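PDB 4IRF: malarial CLPB2 atpase/hsp101 protein from Plasmodium falciparum, which probably hydrolyses ATP as a ClpA/ClpB-family chaperone that unfolds and translocates proteins in the malaria parasite, this chain being its N-terminal cargo-binding domain. Local coordinates for residues G10-N14 / R15-I19; G23-I26 / A27-Y30; L64-Y67 / I68-L72; L126-E129 / I130-E133. All coordinates share one frame; numbering follows the deposited sequence.

Contact 1: residues G10-N14 / R15-I19; sequences GKYLN and RTINI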
loop_
_atom_site.group_PDB
_atom_site.type_symbol
_atom_site.label_atom_id
_atom_site.label_comp_id
_atom_site.label_asym_id
_atom_site.label_seq_id
_atom_site.Cartn_x
_atom_site.Cartn_y
_atom_site.Cartn_z
ATOM N N GLY A 10 -10.062 -12.164 12.185
ATOM C CA GLY A 10 -10.318 -10.863 11.520
ATOM C C GLY A 10 -10.294 -10.760 9.961
ATOM O O GLY A 10 -9.577 -11.501 9.393
ATOM N N LYS A 11 -11.049 -9.887 9.318
ATOM C CA LYS A 11 -11.059 -9.845 7.847
ATOM C C LYS A 11 -9.705 -9.404 7.211
ATOM O O LYS A 11 -9.423 -9.736 6.101
ATOM C CB LYS A 11 -12.239 -9.036 7.326
ATOM C CG LYS A 11 -12.025 -8.051 6.251
ATOM C CD LYS A 11 -12.838 -8.394 5.019
ATOM C CE LYS A 11 -14.201 -7.726 5.020
ATOM N NZ LYS A 11 -14.930 -7.766 3.711
ATOM N N TYR A 12 -8.905 -8.682 7.943
ATOM C CA TYR A 12 -7.605 -8.297 7.470
ATOM C C TYR A 12 -6.595 -9.153 8.081
ATOM O O TYR A 12 -6.634 -9.292 9.218
ATOM C CB TYR A 12 -7.314 -6.885 7.896
ATOM C CG TYR A 12 -8.024 -5.938 7.046
ATOM C CD1 TYR A 12 -9.342 -5.847 7.080
ATOM C CD2 TYR A 12 -7.356 -5.214 6.159
ATOM C CE1 TYR A 12 -10.002 -4.991 6.280
ATOM C CE2 TYR A 12 -7.970 -4.385 5.349
ATOM C CZ TYR A 12 -9.327 -4.274 5.419
ATOM O OH TYR A 12 -9.931 -3.381 4.670
ATOM N N LEU A 13 -5.643 -9.635 7.296
ATOM C CA LEU A 13 -4.535 -10.342 7.879
ATOM C C LEU A 13 -3.667 -9.448 8.750
ATOM O O LEU A 13 -3.613 -8.287 8.584
ATOM C CB LEU A 13 -3.663 -10.972 6.837
ATOM C CG LEU A 13 -4.291 -12.007 5.943
ATOM C CD1 LEU A 13 -3.321 -12.471 4.910
ATOM C CD2 LEU A 13 -4.801 -13.150 6.740
ATOM N N ASN A 14 -2.962 -10.071 9.657
ATOM C CA ASN A 14 -2.029 -9.357 10.490
ATOM C C ASN A 14 -1.048 -8.543 9.710
ATOM O O ASN A 14 -0.727 -7.488 10.075
ATOM C CB ASN A 14 -1.194 -10.277 11.286
ATOM C CG ASN A 14 -1.543 -10.308 12.715
ATOM O OD1 ASN A 14 -1.097 -9.470 13.558
ATOM N ND2 ASN A 14 -2.252 -11.317 13.047
ATOM N N ARG A 15 -0.466 -9.152 8.703
ATOM C CA ARG A 15 0.546 -8.449 7.937
ATOM C C ARG A 15 -0.025 -7.252 7.226
ATOM O O ARG A 15 0.687 -6.285 6.987
ATOM C CB ARG A 15 1.281 -9.390 6.969
ATOM C CG ARG A 15 0.398 -10.178 5.989
ATOM C CD ARG A 15 1.310 -10.992 5.058
ATOM N NE ARG A 15 0.621 -11.852 4.094
ATOM C CZ ARG A 15 0.815 -13.171 4.014
ATOM N NH1 ARG A 15 1.675 -13.751 4.835
ATOM N NH2 ARG A 15 0.170 -13.901 3.110
ATOM N N THR A 16 -1.322 -7.292 6.924
ATOM C CA THR A 16 -1.957 -6.173 6.244
ATOM C C THR A 16 -2.138 -5.032 7.246
ATOM O O THR A 16 -1.804 -3.868 6.967
ATOM C CB THR A 16 -3.320 -6.615 5.660
ATOM O OG1 THR A 16 -3.107 -7.699 4.741
ATOM C CG2 THR A 16 -4.003 -5.491 4.967
ATOM N N ILE A 17 -2.624 -5.386 8.431
ATOM C CA ILE A 17 -2.822 -4.415 9.515
ATOM C C ILE A 17 -1.470 -3.792 9.899
ATOM O O ILE A 17 -1.384 -2.596 10.119
ATOM C CB ILE A 17 -3.382 -5.124 10.750
ATOM C CG1 ILE A 17 -4.806 -5.617 10.500
ATOM C CG2 ILE A 17 -3.408 -4.184 11.942
ATOM C CD1 ILE A 17 -5.752 -4.523 10.164
ATOM N N ASN A 18 -0.420 -4.609 9.973
ATOM C CA ASN A 18 0.903 -4.088 10.312
ATOM C C ASN A 18 1.420 -3.061 9.304
ATOM O O ASN A 18 2.052 -2.070 9.677
ATOM C CB ASN A 18 1.912 -5.228 10.493
ATOM C CG ASN A 18 1.613 -6.075 11.727
ATOM O OD1 ASN A 18 0.947 -5.620 12.670
ATOM N ND2 ASN A 18 2.119 -7.311 11.733
ATOM N N ILE A 19 1.155 -3.302 8.027
ATOM C CA ILE A 19 1.468 -2.326 7.005
ATOM C C ILE A 19 0.688 -1.026 7.249
ATOM O O ILE A 19 1.252 0.064 7.152
ATOM C CB ILE A 19 1.168 -2.859 5.570
ATOM C CG1 ILE A 19 2.298 -3.793 5.136
ATOM C CG2 ILE A 19 1.148 -1.754 4.559
ATOM C CD1 ILE A 19 1.886 -4.743 4.055
#

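Contact 2: residues G23-I26 / A27-Y30; sequences GKNI and AKSY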
loop_
_atom_site.group_PDB
_atom_site.type_symbol
_atom_site.label_atom_id
_atom_site.label_comp_id
_atom_site.label_asym_id
_atom_site.label_seq_id
_atom_site.Cartn_x
_atom_site.Cartn_y
_atom_site.Cartn_z
ATOM N N GLY A 23 2.197 2.519 8.192
ATOM C CA GLY A 23 1.819 3.645 7.377
ATOM C C GLY A 23 1.461 4.864 8.223
ATOM O O GLY A 23 1.829 5.987 7.870
ATOM N N LYS A 24 0.736 4.663 9.322
ATOM C CA LYS A 24 0.396 5.784 10.195
ATOM C C LYS A 24 1.635 6.439 10.788
ATOM O O LYS A 24 1.698 7.675 10.903
ATOM C CB LYS A 24 -0.571 5.342 11.306
ATOM C CG LYS A 24 -1.971 4.974 10.795
ATOM C CD LYS A 24 -2.817 4.413 11.933
ATOM C CE LYS A 24 -4.191 3.991 11.439
ATOM N NZ LYS A 24 -5.117 3.689 12.582
ATOM N N ASN A 25 2.617 5.632 11.157
ATOM C CA ASN A 25 3.863 6.209 11.657
ATOM C C ASN A 25 4.609 7.023 10.591
ATOM O O ASN A 25 5.200 8.081 10.874
ATOM C CB ASN A 25 4.731 5.125 12.293
ATOM C CG ASN A 25 4.165 4.643 13.619
ATOM O OD1 ASN A 25 3.556 5.423 14.361
ATOM N ND2 ASN A 25 4.346 3.361 13.914
ATOM N N ILE A 26 4.563 6.557 9.350
ATOM C CA ILE A 26 5.197 7.290 8.268
ATOM C C ILE A 26 4.428 8.593 8.048
ATOM O O ILE A 26 5.004 9.665 7.828
ATOM C CB ILE A 26 5.237 6.416 6.970
ATOM C CG1 ILE A 26 6.156 5.233 7.197
ATOM C CG2 ILE A 26 5.681 7.230 5.777
ATOM C CD1 ILE A 26 6.059 4.100 6.146
ATOM N N ALA A 27 3.099 8.514 8.119
ATOM C CA ALA A 27 2.289 9.704 7.960
ATOM C C ALA A 27 2.670 10.738 9.024
ATOM O O ALA A 27 2.873 11.903 8.709
ATOM C CB ALA A 27 0.801 9.357 8.035
ATOM N N LYS A 28 2.765 10.327 10.263
ATOM C CA LYS A 28 3.105 11.319 11.299
ATOM C C LYS A 28 4.495 11.927 11.027
ATOM O O LYS A 28 4.702 13.074 11.247
ATOM C CB LYS A 28 3.059 10.729 12.695
ATOM C CG LYS A 28 1.681 10.275 13.044
ATOM C CD LYS A 28 1.395 10.191 14.509
ATOM C CE LYS A 28 2.272 9.180 15.122
ATOM N NZ LYS A 28 3.448 9.824 15.675
ATOM N N SER A 29 5.406 11.105 10.560
ATOM C CA SER A 29 6.756 11.598 10.285
ATOM C C SER A 29 6.774 12.701 9.232
ATOM O O SER A 29 7.651 13.587 9.245
ATOM C CB SER A 29 7.656 10.446 9.865
ATOM O OG SER A 29 8.983 10.904 9.713
ATOM N N TYR A 30 5.795 12.670 8.336
ATOM C CA TYR A 30 5.634 13.689 7.302
ATOM C C TYR A 30 4.593 14.733 7.694
ATOM O O TYR A 30 4.078 15.468 6.849
ATOM C CB TYR A 30 5.344 13.036 5.928
ATOM C CG TYR A 30 6.585 12.373 5.367
ATOM C CD1 TYR A 30 7.474 13.086 4.550
ATOM C CD2 TYR A 30 6.926 11.070 5.721
ATOM C CE1 TYR A 30 8.637 12.487 4.066
ATOM C CE2 TYR A 30 8.085 10.463 5.237
ATOM C CZ TYR A 30 8.937 11.182 4.420
ATOM O OH TYR A 30 10.085 10.602 3.943
#

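Contact 3: residues L64-Y67 / I68-L72; sequences LKEY and IDIAL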
loop_
_atom_site.group_PDB
_atom_site.type_symbol
_atom_site.label_atom_id
_atom_site.label_comp_id
_atom_site.label_asym_id
_atom_site.label_seq_id
_atom_site.Cartn_x
_atom_site.Cartn_y
_atom_site.Cartn_z
ATOM N N LEU A 64 12.077 2.000 -6.654
ATOM C CA LEU A 64 10.726 2.194 -6.114
ATOM C C LEU A 64 10.793 3.042 -4.846
ATOM O O LEU A 64 10.042 3.995 -4.720
ATOM C CB LEU A 64 10.039 0.853 -5.822
ATOM C CG LEU A 64 8.660 0.944 -5.146
ATOM C CD1 LEU A 64 7.638 1.662 -6.022
ATOM C CD2 LEU A 64 8.168 -0.438 -4.750
ATOM N N LYS A 65 11.696 2.700 -3.923
ATOM C CA LYS A 65 11.851 3.469 -2.668
ATOM C C LYS A 65 12.209 4.933 -2.942
ATOM O O LYS A 65 11.801 5.846 -2.225
ATOM C CB LYS A 65 12.907 2.840 -1.747
ATOM C CG LYS A 65 13.145 3.642 -0.465
ATOM C CD LYS A 65 14.123 2.965 0.487
ATOM C CE LYS A 65 13.976 3.512 1.914
ATOM N NZ LYS A 65 14.057 5.007 1.994
ATOM N N GLU A 66 12.976 5.147 -4.004
ATOM C CA GLU A 66 13.386 6.483 -4.407
ATOM C C GLU A 66 12.189 7.292 -4.938
ATOM O O GLU A 66 12.014 8.475 -4.610
ATOM C CB GLU A 66 14.524 6.321 -5.428
ATOM C CG GLU A 66 14.851 7.487 -6.333
ATOM C CD GLU A 66 15.945 7.096 -7.322
ATOM O OE1 GLU A 66 17.089 6.846 -6.872
ATOM O OE2 GLU A 66 15.652 6.998 -8.536
ATOM N N TYR A 67 11.326 6.655 -5.727
ATOM C CA TYR A 67 10.108 7.321 -6.181
ATOM C C TYR A 67 9.194 7.630 -4.982
ATOM O O TYR A 67 8.531 8.671 -4.921
ATOM C CB TYR A 67 9.345 6.425 -7.164
ATOM C CG TYR A 67 9.819 6.511 -8.613
ATOM C CD1 TYR A 67 9.713 7.699 -9.325
ATOM C CD2 TYR A 67 10.316 5.395 -9.268
ATOM C CE1 TYR A 67 10.125 7.785 -10.655
ATOM C CE2 TYR A 67 10.738 5.462 -10.599
ATOM C CZ TYR A 67 10.636 6.659 -11.286
ATOM O OH TYR A 67 11.047 6.743 -12.605
ATOM N N ILE A 68 9.136 6.692 -4.052
ATOM C CA ILE A 68 8.215 6.835 -2.914
ATOM C C ILE A 68 8.668 8.004 -2.041
ATOM O O ILE A 68 7.854 8.853 -1.654
ATOM C CB ILE A 68 8.117 5.549 -2.080
ATOM C CG1 ILE A 68 7.411 4.460 -2.902
ATOM C CG2 ILE A 68 7.334 5.819 -0.780
ATOM C CD1 ILE A 68 7.473 3.098 -2.300
ATOM N N ASP A 69 9.971 8.054 -1.770
ATOM C CA ASP A 69 10.533 9.101 -0.918
ATOM C C ASP A 69 10.391 10.484 -1.537
ATOM O O ASP A 69 10.095 11.457 -0.837
ATOM C CB ASP A 69 11.980 8.771 -0.530
ATOM C CG ASP A 69 12.078 7.547 0.357
ATOM O OD1 ASP A 69 11.055 7.151 0.959
ATOM O OD2 ASP A 69 13.174 6.970 0.466
ATOM N N ILE A 70 10.571 10.582 -2.850
ATOM C CA ILE A 70 10.304 11.836 -3.547
ATOM C C ILE A 70 8.851 12.303 -3.368
ATOM O O ILE A 70 8.597 13.471 -3.064
ATOM C CB ILE A 70 10.681 11.744 -5.047
ATOM C CG1 ILE A 70 12.205 11.793 -5.197
ATOM C CG2 ILE A 70 10.005 12.841 -5.851
ATOM C CD1 ILE A 70 12.730 11.120 -6.484
ATOM N N ALA A 71 7.903 11.379 -3.511
ATOM C CA ALA A 71 6.488 11.684 -3.356
ATOM C C ALA A 71 6.118 11.995 -1.901
ATOM O O ALA A 71 5.272 12.856 -1.657
ATOM C CB ALA A 71 5.638 10.524 -3.872
ATOM N N LEU A 72 6.730 11.280 -0.956
ATOM C CA LEU A 72 6.539 11.568 0.467
ATOM C C LEU A 72 6.962 12.995 0.781
ATOM O O LEU A 72 6.283 13.695 1.528
ATOM C CB LEU A 72 7.303 10.611 1.361
ATOM C CG LEU A 72 6.785 9.172 1.409
ATOM C CD1 LEU A 72 7.690 8.282 2.219
ATOM C CD2 LEU A 72 5.355 9.192 1.998
#

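Contact 4: residues L126-E129 / I130-E133; sequences LVNE and IFNE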
loop_
_atom_site.group_PDB
_atom_site.type_symbol
_atom_site.label_atom_id
_atom_site.label_comp_id
_atom_site.label_asym_id
_atom_site.label_seq_id
_atom_site.Cartn_x
_atom_site.Cartn_y
_atom_site.Cartn_z
ATOM N N LEU A 126 -1.365 9.541 -7.181
ATOM C CA LEU A 126 0.055 9.650 -6.878
ATOM C C LEU A 126 0.710 8.275 -6.879
ATOM O O LEU A 126 1.789 8.082 -7.471
ATOM C CB LEU A 126 0.246 10.322 -5.508
ATOM C CG LEU A 126 1.677 10.465 -4.987
ATOM C CD1 LEU A 126 2.533 11.166 -6.041
ATOM C CD2 LEU A 126 1.655 11.279 -3.691
ATOM N N VAL A 127 0.060 7.313 -6.227
ATOM C CA VAL A 127 0.616 5.961 -6.147
ATOM C C VAL A 127 0.606 5.364 -7.539
ATOM O O VAL A 127 1.576 4.709 -7.939
ATOM C CB VAL A 127 -0.189 5.047 -5.215
ATOM C CG1 VAL A 127 0.183 3.582 -5.448
ATOM C CG2 VAL A 127 0.012 5.447 -3.741
ATOM N N ASN A 128 -0.458 5.606 -8.304
ATOM C CA ASN A 128 -0.516 4.994 -9.617
ATOM C C ASN A 128 0.527 5.561 -10.589
ATOM O O ASN A 128 1.009 4.838 -11.455
ATOM C CB ASN A 128 -1.893 5.065 -10.239
ATOM C CG ASN A 128 -2.101 3.960 -11.222
ATOM O OD1 ASN A 128 -2.007 2.787 -10.859
ATOM N ND2 ASN A 128 -2.338 4.309 -12.474
ATOM N N GLU A 129 0.876 6.834 -10.429
ATOM C CA GLU A 129 1.966 7.430 -11.222
ATOM C C GLU A 129 3.232 6.637 -10.944
ATOM O O GLU A 129 3.952 6.197 -11.860
ATOM C CB GLU A 129 2.119 8.922 -10.876
ATOM C CG GLU A 129 1.005 9.782 -11.529
ATOM C CD GLU A 129 0.855 11.205 -10.965
ATOM O OE1 GLU A 129 1.588 11.601 -10.028
ATOM O OE2 GLU A 129 -0.025 11.939 -11.478
ATOM N N ILE A 130 3.479 6.391 -9.671
ATOM C CA ILE A 130 4.678 5.660 -9.280
ATOM C C ILE A 130 4.697 4.255 -9.875
ATOM O O ILE A 130 5.697 3.848 -10.481
ATOM C CB ILE A 130 4.820 5.588 -7.760
ATOM C CG1 ILE A 130 5.132 6.995 -7.208
ATOM C CG2 ILE A 130 5.889 4.567 -7.371
ATOM C CD1 ILE A 130 5.076 7.105 -5.708
ATOM N N PHE A 131 3.606 3.509 -9.690
ATOM C CA PHE A 131 3.493 2.169 -10.280
ATOM C C PHE A 131 3.788 2.188 -11.780
ATOM O O PHE A 131 4.508 1.325 -12.280
ATOM C CB PHE A 131 2.096 1.582 -10.034
ATOM C CG PHE A 131 1.854 1.120 -8.608
ATOM C CD1 PHE A 131 2.876 1.134 -7.678
ATOM C CD2 PHE A 131 0.599 0.669 -8.204
ATOM C CE1 PHE A 131 2.655 0.717 -6.362
ATOM C CE2 PHE A 131 0.368 0.214 -6.883
ATOM C CZ PHE A 131 1.403 0.248 -5.964
ATOM N N ASN A 132 3.251 3.169 -12.498
ATOM C CA ASN A 132 3.410 3.185 -13.948
ATOM C C ASN A 132 4.852 3.483 -14.345
ATOM O O ASN A 132 5.291 3.136 -15.443
ATOM C CB ASN A 132 2.419 4.145 -14.609
ATOM C CG ASN A 132 1.085 3.479 -14.945
ATOM O OD1 ASN A 132 1.026 2.293 -15.298
ATOM N ND2 ASN A 132 0.005 4.250 -14.845
ATOM N N GLU A 133 5.601 4.087 -13.430
ATOM C CA GLU A 133 7.000 4.413 -13.692
ATOM C C GLU A 133 7.962 3.281 -13.361
ATOM O O GLU A 133 9.102 3.259 -13.843
ATOM C CB GLU A 133 7.414 5.690 -12.960
ATOM C CG GLU A 133 6.972 6.958 -13.666
ATOM C CD GLU A 133 7.300 6.950 -15.154
ATOM O OE1 GLU A 133 8.363 6.414 -15.558
ATOM O OE2 GLU A 133 6.489 7.493 -15.934
#

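Contact 1: residues G10-N14 / R15-I19
Tyr-12 meets Thr-16 and Ile-17 where the N-terminal lead-in of the Clp N-domain turns into helix 14-29. The methyl CG2 of Thr-16 lies at the edge of the Tyr-12 ring, near its plane and 3.6 Å from CD2, while Ile-17 CD1 packs on Tyr-12 CB at 3.6 Å; both side chains cross the tyrosine at about a right angle. The phenol OH reaches past the segments to Glu-101 on helix 91-106.

Leu-13 occupies the N-cap position, and its carbonyl O accepts a nearly straight bond from Ile-17 N (3.1 Å, 168°) and a weak one from Thr-16 N, bent to 130°, so one oxygen serves two amides of the first turn. The Thr-16 hydroxyl is used elsewhere, on Val-112 O. The Leu-13 side chain runs beside that of Arg-15, which sets out with CG between the backbone N and the carbonyl carbon (chi1 55°) and then stays extended as far as NE. Leu-13 CD1 thus approaches NE to 4.1 Å, and the guanidinium bridges to Asp-113 through NH2.

Asn-14 continues the helical pattern with its backbone O, which receives Asn-18 N at 2.9 Å.

Contact 2: residues G23-I26 / A27-Y30
Gly-23 O takes the N-H of Ala-27 at 2.8 Å, the shortest of four successive i to i+4 bonds that carry helix 14-29 to its C-terminal end. Lys-28 N to Lys-24 O follows at 2.9 Å and Ser-29 N to Asn-25 O at 3.0 Å. The last, from Tyr-30 N to Ile-26 O, measures 3.1 Å and is the most bent, at 140°. As the helix ends, the Tyr-30 N-H is shared, weakly, with Ala-27 O.

Ile-26 and Tyr-30 make the side-chain part of the contact. They lie alongside each other, pointing the same way, with Ile-26 CG2 4.0 Å from ring carbon CD2. The same CD2 comes to 3.2 Å from Ile-26 O, and this carbonyl oxygen sits in the ring plane, at its edge. Ile-26 sends CG2 anti to its backbone N (CG1 has chi1 -66°), which leaves the methyl beside the carbonyl and next to the ring. On another side of the helix the lysine chain of Lys-28 bends at its outer torsions; CE passes Asn-25 OD1 at 4.0 Å, and NZ makes a weak bond to Asp-82 O.

Ala-27 is buried against Leu-35 and Ile-87, and Ile-26 packs on helix 37-46. At the helix end, Ser-29 O accepts a hydrogen bond from Arg-76 NH1. The geometry is that of the C-terminal end of an alpha-helix packed within the Clp N-domain.

Contact 3: residues L64-Y67 / I68-L72
An i to i+4 salt bridge marks the outer side of helix 61-74: Lys-65 NZ stands 2.6 Å from Asp-69 OD2, a short charged hydrogen bond that uses the syn lone pair of OD2, on the side of the other carboxylate oxygen. The lysine leaves the helix with CG anti to its backbone N (chi1 177°) and stays extended until the final torsion, where chi4 of -53° folds the ammonium over towards the acid. Asp-69 meets it from one turn on, its CG turned anti to its own carbonyl carbon (chi1 -66°). This brings the carboxylate close to Lys-65 O, with the two acceptors Lys-65 O and Asp-69 OD2 3.2 Å apart; the nearby ammonium probably offsets their repulsion.

The buried side of the helix is apolar. Leu-64 and Ile-68 meet obliquely, Leu-64 CG touching Ile-68 CD1 at 3.8 Å, while Ile-68 CG1 passes only 3.2 Å from Leu-64 O. Beneath the side chains the backbone bonds run without a break, among them Ile-68 N to Leu-64 O (2.9 Å) and Asp-69 N to Lys-65 O (2.9 Å).

Ile-68 also packs against Ser-42 and Ala-45 of helix 37-46, whereas Leu-64 and Tyr-67 lean on Ile-130 of helix 125-133. Charged pair outward, Leu-64 and Ile-68 inward: the contact has the pattern of an amphipathic helix in the all-helical Clp N-domain.

Contact 4: residues L126-E129 / I130-E133
The Phe-131 ring carries the methyl CG1 of Val-127 over one face, a CH-pi contact between residues one helical turn apart. CG1 is 3.7 Å from the ring centroid and 18° off the normal, displaced a little toward the rim, and its nearest ring atom is CZ at 3.6 Å. Val-127 aims CG1 there because this branch stands anti to the backbone N, beside the carbonyl; the two side chains then run the same way. The amides of Asn-128 and Asn-132 are the other flat pair. Their planes are 73° apart and their ND2 atoms only 3.3 Å from one another, two donors that give each other no hydrogen bond.

Phe-131 N reaches Val-127 O at 2.9 Å, almost straight, and Asn-132 N reaches Asn-128 O at 3.0 Å. Near the helix end the bond from Glu-133 N to Glu-129 O is weak, bent to 131° at 3.1 Å.

Val-127 and Phe-131 both rest on Leu-41 of helix 37-46 and on helix 114-121, through Leu-121 and Leu-118. Ile-130 reaches Leu-64 and Tyr-67 as well as Ile-38, so helix 125-133 packs between helices 37-46, 61-74 and 114-121 of the helical Clp N-domain.

Contact 1 leads into helix 14-29 and contact 2 lies at its end, with centres 18 Å apart. Contacts 3 and 4 are closest, about 10 Å between centres, and touch at several points: Leu-64 CD1 lies 3.6 Å from Ile-130 CG2, and Ala-71 CB lies 3.8 Å from Leu-126 CD1. Contact 2 meets contact 3 where Tyr-30 CD1 comes to 3.3 Å from Leu-72 O. Contact 1 is remote from contacts 3 and 4, about 24 Å between centres and on the opposite side of the chain's centre. Helix 37-46 receives side chains from all four, so the contacts converge on one shared helix of the N-terminal domain.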